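Local atomic coordinates of 3-hydroxyisobutyrate dehydrogenase (Salmonella typhimurium, PDB entry 3G0O), a protein that probably catalyses the oxidation of L-threonate to 2-oxo-tetronate, using NAD(+) in preference to NADP(+). Residues Ala67-Val73 and Ala97-Thr103; Ile104-Gln110 and Pro172-Thr177; Gly138-Ala144 and Val161-Arg167. All coordinates share one frame; numbering follows the deposited sequence.

Interaction 1. Residues Ala67-Val73 and Ala97-Thr103; sequences ALVILVV and AVMVSST
With OG of Ser102 turned opposite to the backbone N (chi1 178°), the hydroxyl lies 2.7 Å from Val72 O, to which it donates a hydrogen bond; Ile70, extended beyond CG1 (chi2 176°), carries CD1 to 3.8 Å from Val98 CG1. These two groups mark the loop and strand parts of a parallel pairing at the centre of a Rossmann-type dinucleotide-binding sheet. In the strand part Ala67-Ile70 runs beside Ala97-Val100 in unshifted register. Leu68 N donates to Ala97 O and Leu68 O accepts from Met99 N; Ile70 N donates to Met99 O and Ile70 O accepts from Ser101 N, as is characteristic of parallel strands; the bond from Met99 N to Leu68 O is 2.8 Å long. Leu68, Ile70, Val98 and Val100 occupy one face, where Ile70 and Val100 also meet helix 75-82. On the other face, Val69 CG2 lies 4.2 Å from CB of selenomethionine Met99, and Ala67 and Val69 pack against helix 148-161.

Beyond residue 100 the regular pairing ends. Val72 N is buried without a polar partner, while Leu71 CA directs its hydrogen at Ser101 O over 3.4 Å. Leu71 CD2 presses on Ser101 CB at 3.4 Å, tighter than a usual carbon contact; the hydroxyl of this serine bonds to Ala126 O in the next strand. Such loops at the C-terminal ends of the strands form the active-site side of the fold, and here Thr103 OG1 bonds to NZ of the predicted catalytic Lys179. Val72 O holds a second partner, a water 3.0 Å away that also bonds to Thr103 OG1, whereas Ser102 OG approaches this carbonyl from above, 47° out of its plane.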
loop_
_atom_site.group_PDB
_atom_site.type_symbol
_atom_site.label_atom_id
_atom_site.label_comp_id
_atom_site.label_asym_id
_atom_site.label_seq_id
_atom_site.Cartn_x
_atom_site.Cartn_y
_atom_site.Cartn_z
ATOM N N ALA A 67 13.820 15.196 -29.044
ATOM C CA ALA A 67 13.929 14.682 -27.687
ATOM C C ALA A 67 14.189 13.187 -27.698
ATOM O O ALA A 67 13.675 12.460 -28.548
ATOM C CB ALA A 67 12.647 14.977 -26.909
ATOM N N LEU A 68 14.999 12.738 -26.749
ATOM C CA LEU A 68 15.309 11.323 -26.621
ATOM C C LEU A 68 14.935 10.924 -25.199
ATOM O O LEU A 68 15.388 11.553 -24.242
ATOM C CB LEU A 68 16.801 11.070 -26.844
ATOM C CG LEU A 68 17.210 9.597 -26.932
ATOM C CD1 LEU A 68 16.821 9.053 -28.302
ATOM C CD2 LEU A 68 18.710 9.450 -26.715
ATOM N N VAL A 69 14.092 9.905 -25.063
ATOM C CA VAL A 69 13.682 9.421 -23.743
ATOM C C VAL A 69 14.386 8.091 -23.507
ATOM O O VAL A 69 14.331 7.197 -24.350
ATOM C CB VAL A 69 12.153 9.192 -23.659
ATOM C CG1 VAL A 69 11.758 8.781 -22.240
ATOM C CG2 VAL A 69 11.413 10.449 -24.082
ATOM N N ILE A 70 15.053 7.965 -22.363
ATOM C CA ILE A 70 15.771 6.742 -22.039
ATOM C C ILE A 70 15.138 6.025 -20.851
ATOM O O ILE A 70 15.246 6.472 -19.704
ATOM C CB ILE A 70 17.250 7.045 -21.729
ATOM C CG1 ILE A 70 17.869 7.816 -22.899
ATOM C CG2 ILE A 70 18.010 5.751 -21.473
ATOM C CD1 ILE A 70 19.306 8.247 -22.669
ATOM N N LEU A 71 14.468 4.915 -21.140
ATOM C CA LEU A 71 13.804 4.115 -20.114
ATOM C C LEU A 71 14.533 2.784 -19.987
ATOM O O LEU A 71 14.158 1.791 -20.613
ATOM C CB LEU A 71 12.340 3.887 -20.502
ATOM C CG LEU A 71 11.444 5.131 -20.504
ATOM C CD1 LEU A 71 10.379 5.003 -21.571
ATOM C CD2 LEU A 71 10.813 5.317 -19.134
ATOM N N VAL A 72 15.586 2.776 -19.176
ATOM C CA VAL A 72 16.377 1.576 -18.965
ATOM C C VAL A 72 16.539 1.267 -17.477
ATOM O O VAL A 72 16.201 2.081 -16.618
ATOM C CB VAL A 72 17.765 1.702 -19.634
ATOM C CG1 VAL A 72 17.594 1.822 -21.141
ATOM C CG2 VAL A 72 18.510 2.908 -19.085
ATOM N N VAL A 73 17.071 0.086 -17.189
ATOM C CA VAL A 73 17.243 -0.382 -15.819
ATOM C C VAL A 73 18.215 0.386 -14.928
ATOM O O VAL A 73 17.884 0.706 -13.786
ATOM C CB VAL A 73 17.650 -1.881 -15.808
ATOM C CG1 VAL A 73 17.896 -2.351 -14.386
ATOM C CG2 VAL A 73 16.555 -2.716 -16.450
ATOM N N ALA A 97 16.645 17.685 -26.280
ATOM C CA ALA A 97 16.614 17.273 -24.879
ATOM C C ALA A 97 16.679 15.770 -24.656
ATOM O O ALA A 97 16.217 14.981 -25.478
ATOM C CB ALA A 97 15.363 17.831 -24.211
ATOM N N VAL A 98 17.267 15.380 -23.530
ATOM C CA VAL A 98 17.356 13.974 -23.174
ATOM C C VAL A 98 16.624 13.800 -21.852
ATOM O O VAL A 98 16.969 14.432 -20.857
ATOM C CB VAL A 98 18.807 13.503 -22.988
ATOM C CG1 VAL A 98 18.813 12.050 -22.545
ATOM C CG2 VAL A 98 19.580 13.662 -24.281
HETATM N N MSE A 99 15.595 12.962 -21.859
HETATM C CA MSE A 99 14.815 12.698 -20.663
HETATM C C MSE A 99 15.261 11.338 -20.136
HETATM O O MSE A 99 14.940 10.304 -20.724
HETATM C CB MSE A 99 13.328 12.671 -21.011
HETATM C CG MSE A 99 12.403 12.515 -19.818
HETATM SE SE MSE A 99 10.539 12.496 -20.351
HETATM C CE MSE A 99 9.849 11.203 -19.081
ATOM N N VAL A 100 16.024 11.343 -19.047
ATOM C CA VAL A 100 16.512 10.100 -18.462
ATOM C C VAL A 100 15.484 9.597 -17.458
ATOM O O VAL A 100 15.241 10.231 -16.432
ATOM C CB VAL A 100 17.877 10.304 -17.761
ATOM C CG1 VAL A 100 18.391 8.978 -17.214
ATOM C CG2 VAL A 100 18.884 10.889 -18.745
ATOM N N SER A 101 14.870 8.461 -17.770
ATOM C CA SER A 101 13.851 7.882 -16.910
ATOM C C SER A 101 14.243 6.467 -16.490
ATOM O O SER A 101 13.711 5.475 -16.988
ATOM C CB SER A 101 12.515 7.870 -17.647
ATOM O OG SER A 101 12.163 9.187 -18.055
ATOM N N SER A 102 15.188 6.392 -15.565
ATOM C CA SER A 102 15.681 5.117 -15.059
ATOM C C SER A 102 15.617 5.194 -13.534
ATOM O O SER A 102 14.743 5.848 -12.977
ATOM C CB SER A 102 17.129 4.921 -15.527
ATOM O OG SER A 102 17.696 3.719 -15.037
ATOM N N THR A 103 16.529 4.510 -12.858
ATOM C CA THR A 103 16.580 4.571 -11.402
ATOM C C THR A 103 18.062 4.657 -11.078
ATOM O O THR A 103 18.739 3.641 -10.912
ATOM C CB THR A 103 15.951 3.327 -10.743
ATOM O OG1 THR A 103 14.583 3.213 -11.152
ATOM C CG2 THR A 103 15.994 3.447 -9.232
HETATM O O HOH W 1 14.677 1.936 -14.079
#

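Interaction 2. Residues Ile104-Gln110 and Pro172-Thr177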
loop_
_atom_site.group_PDB
_atom_site.type_symbol
_atom_site.label_atom_id
_atom_site.label_comp_id
_atom_site.label_asym_id
_atom_site.label_seq_id
_atom_site.Cartn_x
_atom_site.Cartn_y
_atom_site.Cartn_z
ATOM N N ILE A 104 18.554 5.888 -11.006
ATOM C CA ILE A 104 19.964 6.143 -10.765
ATOM C C ILE A 104 20.209 7.054 -9.561
ATOM O O ILE A 104 19.286 7.663 -9.028
ATOM C CB ILE A 104 20.594 6.773 -12.033
ATOM C CG1 ILE A 104 20.027 8.177 -12.274
ATOM C CG2 ILE A 104 20.306 5.891 -13.237
ATOM C CD1 ILE A 104 20.533 8.847 -13.554
ATOM N N SER A 105 21.466 7.156 -9.145
ATOM C CA SER A 105 21.815 7.993 -8.009
ATOM C C SER A 105 21.755 9.455 -8.420
ATOM O O SER A 105 21.792 9.779 -9.611
ATOM C CB SER A 105 23.227 7.672 -7.525
ATOM O OG SER A 105 24.186 8.139 -8.455
ATOM N N SER A 106 21.649 10.334 -7.432
ATOM C CA SER A 106 21.614 11.764 -7.693
ATOM C C SER A 106 22.940 12.182 -8.321
ATOM O O SER A 106 22.976 13.012 -9.238
ATOM C CB SER A 106 21.400 12.538 -6.399
ATOM O OG SER A 106 21.309 13.926 -6.656
ATOM N N ALA A 107 24.031 11.601 -7.828
ATOM C CA ALA A 107 25.356 11.916 -8.351
ATOM C C ALA A 107 25.434 11.577 -9.840
ATOM O O ALA A 107 25.929 12.374 -10.632
ATOM C CB ALA A 107 26.423 11.142 -7.577
ATOM N N ASP A 108 24.947 10.395 -10.215
ATOM C CA ASP A 108 24.978 9.990 -11.616
ATOM C C ASP A 108 24.129 10.899 -12.500
ATOM O O ASP A 108 24.518 11.225 -13.625
ATOM C CB ASP A 108 24.521 8.541 -11.774
ATOM C CG ASP A 108 25.632 7.543 -11.477
ATOM O OD1 ASP A 108 26.807 7.846 -11.771
ATOM O OD2 ASP A 108 25.333 6.446 -10.967
ATOM N N ALA A 109 22.968 11.310 -11.998
ATOM C CA ALA A 109 22.102 12.204 -12.758
ATOM C C ALA A 109 22.823 13.531 -13.018
ATOM O O ALA A 109 22.740 14.097 -14.113
ATOM C CB ALA A 109 20.807 12.454 -12.001
ATOM N N GLN A 110 23.530 14.028 -12.006
ATOM C CA GLN A 110 24.260 15.285 -12.139
ATOM C C GLN A 110 25.461 15.147 -13.078
ATOM O O GLN A 110 25.724 16.033 -13.891
ATOM C CB GLN A 110 24.715 15.771 -10.763
ATOM C CG GLN A 110 23.564 16.165 -9.849
ATOM C CD GLN A 110 24.013 16.448 -8.429
ATOM O OE1 GLN A 110 24.871 17.295 -8.196
ATOM N NE2 GLN A 110 23.434 15.735 -7.470
ATOM N N PRO A 172 19.192 18.919 -12.074
ATOM C CA PRO A 172 19.225 17.457 -12.102
ATOM C C PRO A 172 19.708 16.901 -10.767
ATOM O O PRO A 172 20.591 17.479 -10.133
ATOM C CB PRO A 172 20.205 17.160 -13.228
ATOM C CG PRO A 172 19.956 18.292 -14.174
ATOM C CD PRO A 172 19.891 19.479 -13.244
ATOM N N GLY A 173 19.126 15.787 -10.347
ATOM C CA GLY A 173 19.533 15.179 -9.096
ATOM C C GLY A 173 18.392 14.946 -8.127
ATOM O O GLY A 173 18.234 13.848 -7.595
ATOM N N ALA A 174 17.593 15.984 -7.898
ATOM C CA ALA A 174 16.470 15.893 -6.974
ATOM C C ALA A 174 15.436 14.869 -7.425
ATOM O O ALA A 174 14.858 14.157 -6.604
ATOM C CB ALA A 174 15.818 17.256 -6.806
ATOM N N GLY A 175 15.201 14.804 -8.731
ATOM C CA GLY A 175 14.247 13.848 -9.248
ATOM C C GLY A 175 14.659 12.432 -8.886
ATOM O O GLY A 175 13.832 11.642 -8.430
ATOM N N SER A 176 15.933 12.103 -9.079
ATOM C CA SER A 176 16.413 10.761 -8.757
ATOM C C SER A 176 16.351 10.479 -7.258
ATOM O O SER A 176 16.141 9.338 -6.849
ATOM C CB SER A 176 17.841 10.555 -9.267
ATOM O OG SER A 176 17.869 10.422 -10.682
ATOM N N THR A 177 16.527 11.516 -6.441
ATOM C CA THR A 177 16.454 11.339 -4.992
ATOM C C THR A 177 15.031 10.941 -4.607
ATOM O O THR A 177 14.822 10.085 -3.742
ATOM C CB THR A 177 16.839 12.633 -4.243
ATOM O OG1 THR A 177 18.231 12.903 -4.450
ATOM C CG2 THR A 177 16.574 12.488 -2.742
HETATM O O HOH W 2 16.611 8.111 -11.181
HETATM O O HOH W 3 16.495 7.212 -8.528
#
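Gly173 O is approached by three groups: Thr177 N bonds to it at 3.1 Å as part of the first helical turn, Thr177 OG1 lies 3.3 Å away, and from the other segment Ser106 OG makes a weak bond of 3.2 Å. Ser106 OG is in turn held by Gln110 NE2 at 2.9 Å, the oxygen lying within 6° of the amide plane, which helps to fix the rotation of the glutamine. The extended Gln110 chain passes over the end of the other segment, with CG 3.3 Å from Pro172 O.

Here two helix N termini meet. Ser105 caps helix 106-117 by accepting from Asp108 N, and Gly173, at a positive phi of 126° that suits glycine, precedes the long helix 174-202, with its N bonded to Asp125. Ser176, in the first turn of helix 174-202, turns toward Ile104: its CB rests 3.2 Å from Ile104 O, and its OG bonds both to Asp125 OD1 and to a water that Ile104 N also reaches. Ala109 CB lies 3.8 Å from Ser176 OG.

Lys179, the predicted catalytic residue, follows three residues after Ser176 in helix 174-202. The single direct hydrogen bond across the seam is weak, so the two helix starts are probably positioned as much by Asp125 and bridging water as by each other.

Interaction 3. Residues Gly138-Ala144 and Val161-Arg167; sequences GEMTVMA and VASNVYR
Backbone hydrogen bonds join Met140-Ala144 to Asn164-Arg167 as the parallel strands of a beta-alpha-beta crossover whose helix is 148-161. The register slips at a beta bulge: Met140 O receives Ser163 N at 3.0 Å, in its carbonyl plane, and more weakly Asn164 N, one acceptor thus serving two consecutive amides. Past it the regular pattern resumes, with Val142 N donating to Asn164 O, Val142 O accepting from Tyr166 N at 2.8 Å, and Ala144 N donating to Tyr166 O.

Apolar contacts divide between the faces. Val142 CG2, beside its own backbone N, meets Ala162 CB at 3.6 Å and Val165 CG2 at 4.2 Å, while the SE atom of selenomethionine Met140 approaches Val161 CB. On the opposite face the second subunit packs through His216 on Asn164 and Tyr166. The Tyr166 side chain, with CG opposite to the carbonyl carbon (chi1 -62°), leans back along the neighbouring strand and offers its ring edge to Thr141: CE2 lies 3.8 Å from CG2, which sits in the ring plane.

Among polar side-chain links, Thr141 OG1 bonds to His216 O of the second subunit. One water bonds to Glu139 O, Asn164 OD1, Ser163 OG and Thr141 OG1, lying 2.7 Å from Thr141 OG1.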
loop_
_atom_site.group_PDB
_atom_site.type_symbol
_atom_site.label_atom_id
_atom_site.label_comp_id
_atom_site.label_asym_id
_atom_site.label_seq_id
_atom_site.Cartn_x
_atom_site.Cartn_y
_atom_site.Cartn_z
ATOM N N GLY A 138 -0.690 6.607 -21.247
ATOM C CA GLY A 138 -0.069 7.918 -21.193
ATOM C C GLY A 138 -0.326 8.598 -19.861
ATOM O O GLY A 138 -0.394 9.829 -19.781
ATOM N N GLU A 139 -0.452 7.795 -18.809
ATOM C CA GLU A 139 -0.727 8.315 -17.476
ATOM C C GLU A 139 0.392 8.065 -16.464
ATOM O O GLU A 139 0.135 7.732 -15.304
ATOM C CB GLU A 139 -2.041 7.724 -16.960
ATOM C CG GLU A 139 -3.275 8.252 -17.687
ATOM C CD GLU A 139 -4.535 7.474 -17.361
ATOM O OE1 GLU A 139 -4.776 7.193 -16.170
ATOM O OE2 GLU A 139 -5.295 7.153 -18.299
HETATM N N MSE A 140 1.635 8.237 -16.901
HETATM C CA MSE A 140 2.773 8.043 -16.014
HETATM C C MSE A 140 2.844 9.140 -14.961
HETATM O O MSE A 140 2.241 10.205 -15.106
HETATM C CB MSE A 140 4.091 8.086 -16.791
HETATM C CG MSE A 140 4.345 6.962 -17.770
HETATM SE SE MSE A 140 6.164 7.139 -18.445
HETATM C CE MSE A 140 6.401 5.366 -19.197
ATOM N N THR A 141 3.583 8.862 -13.893
ATOM C CA THR A 141 3.823 9.849 -12.855
ATOM C C THR A 141 5.306 10.136 -13.023
ATOM O O THR A 141 6.122 9.215 -13.064
ATOM C CB THR A 141 3.555 9.305 -11.445
ATOM O OG1 THR A 141 2.143 9.301 -11.202
ATOM C CG2 THR A 141 4.231 10.180 -10.398
ATOM N N VAL A 142 5.656 11.410 -13.151
ATOM C CA VAL A 142 7.050 11.776 -13.337
ATOM C C VAL A 142 7.550 12.629 -12.183
ATOM O O VAL A 142 6.889 13.579 -11.771
ATOM C CB VAL A 142 7.250 12.563 -14.653
ATOM C CG1 VAL A 142 8.736 12.745 -14.936
ATOM C CG2 VAL A 142 6.567 11.833 -15.804
HETATM N N MSE A 143 8.709 12.260 -11.647
HETATM C CA MSE A 143 9.337 13.013 -10.571
HETATM C C MSE A 143 10.591 13.579 -11.226
HETATM O O MSE A 143 11.647 12.946 -11.258
HETATM C CB MSE A 143 9.654 12.100 -9.377
HETATM C CG MSE A 143 10.176 10.717 -9.716
HETATM SE SE MSE A 143 9.434 9.357 -8.511
HETATM C CE MSE A 143 8.152 8.595 -9.739
ATOM N N ALA A 144 10.455 14.788 -11.757
ATOM C CA ALA A 144 11.537 15.419 -12.491
ATOM C C ALA A 144 12.142 16.683 -11.918
ATOM O O ALA A 144 11.493 17.446 -11.207
ATOM C CB ALA A 144 11.069 15.691 -13.921
ATOM N N VAL A 161 3.127 11.275 -22.539
ATOM C CA VAL A 161 3.372 10.099 -21.715
ATOM C C VAL A 161 2.904 10.162 -20.265
ATOM O O VAL A 161 2.680 9.120 -19.649
ATOM C CB VAL A 161 4.876 9.743 -21.707
ATOM C CG1 VAL A 161 5.401 9.699 -23.129
ATOM C CG2 VAL A 161 5.652 10.760 -20.874
ATOM N N ALA A 162 2.744 11.367 -19.724
ATOM C CA ALA A 162 2.354 11.508 -18.322
ATOM C C ALA A 162 1.042 12.222 -18.031
ATOM O O ALA A 162 0.535 12.994 -18.848
ATOM C CB ALA A 162 3.471 12.202 -17.563
ATOM N N SER A 163 0.503 11.947 -16.843
ATOM C CA SER A 163 -0.729 12.573 -16.375
ATOM C C SER A 163 -0.426 13.373 -15.104
ATOM O O SER A 163 -1.196 14.246 -14.707
ATOM C CB SER A 163 -1.807 11.518 -16.104
ATOM O OG SER A 163 -1.368 10.550 -15.174
ATOM N N ASN A 164 0.703 13.065 -14.470
ATOM C CA ASN A 164 1.128 13.770 -13.263
ATOM C C ASN A 164 2.633 13.995 -13.279
ATOM O O ASN A 164 3.417 13.052 -13.148
ATOM C CB ASN A 164 0.754 12.988 -12.001
ATOM C CG ASN A 164 -0.745 12.912 -11.783
ATOM O OD1 ASN A 164 -1.365 11.883 -12.029
ATOM N ND2 ASN A 164 -1.333 14.011 -11.326
ATOM N N VAL A 165 3.030 15.250 -13.450
ATOM C CA VAL A 165 4.436 15.611 -13.476
ATOM C C VAL A 165 4.747 16.491 -12.282
ATOM O O VAL A 165 4.140 17.541 -12.103
ATOM C CB VAL A 165 4.792 16.374 -14.766
ATOM C CG1 VAL A 165 6.264 16.776 -14.750
ATOM C CG2 VAL A 165 4.493 15.495 -15.979
ATOM N N TYR A 166 5.687 16.044 -11.457
ATOM C CA TYR A 166 6.089 16.790 -10.275
ATOM C C TYR A 166 7.479 17.371 -10.497
ATOM O O TYR A 166 8.453 16.632 -10.634
ATOM C CB TYR A 166 6.084 15.867 -9.049
ATOM C CG TYR A 166 4.715 15.305 -8.748
ATOM C CD1 TYR A 166 3.754 16.070 -8.087
ATOM C CD2 TYR A 166 4.350 14.035 -9.192
ATOM C CE1 TYR A 166 2.464 15.588 -7.885
ATOM C CE2 TYR A 166 3.058 13.546 -8.997
ATOM C CZ TYR A 166 2.123 14.327 -8.346
ATOM O OH TYR A 166 0.842 13.861 -8.177
ATOM N N ARG A 167 7.560 18.697 -10.556
ATOM C CA ARG A 167 8.832 19.385 -10.751
ATOM C C ARG A 167 9.428 19.577 -9.366
ATOM O O ARG A 167 9.024 20.473 -8.617
ATOM C CB ARG A 167 8.607 20.738 -11.441
ATOM C CG ARG A 167 7.964 20.599 -12.816
ATOM C CD ARG A 167 7.678 21.941 -13.493
ATOM N NE ARG A 167 8.887 22.721 -13.756
ATOM C CZ ARG A 167 8.988 23.639 -14.715
ATOM N NH1 ARG A 167 7.952 23.887 -15.505
ATOM N NH2 ARG A 167 10.122 24.312 -14.883
HETATM O O HOH W 4 0.017 9.102 -12.851
HETATM O O HOH W 5 -3.818 9.650 -13.895
#

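In the fold
From the N terminus, interaction 1 closes first, pairing neighbouring strands across a loop that holds helix 75-82. The chain then passes directly from Thr103 into Ile104, where interaction 2 opens. Before that contact is completed, strand 140-145, helix 148-161 and strand 162-169 form the crossover closed by interaction 3, so the shorter loop lies wholly within the longer one and none of the three cross. Interactions 1 and 3 belong to the same sheet, at its middle and at its outermost strand within the chain, whereas interaction 2 joins the nucleotide-binding domain to the start of helix 174-202. Interactions 2 and 3 touch where Gly175 O packs 4.0 Å from Met143 CG.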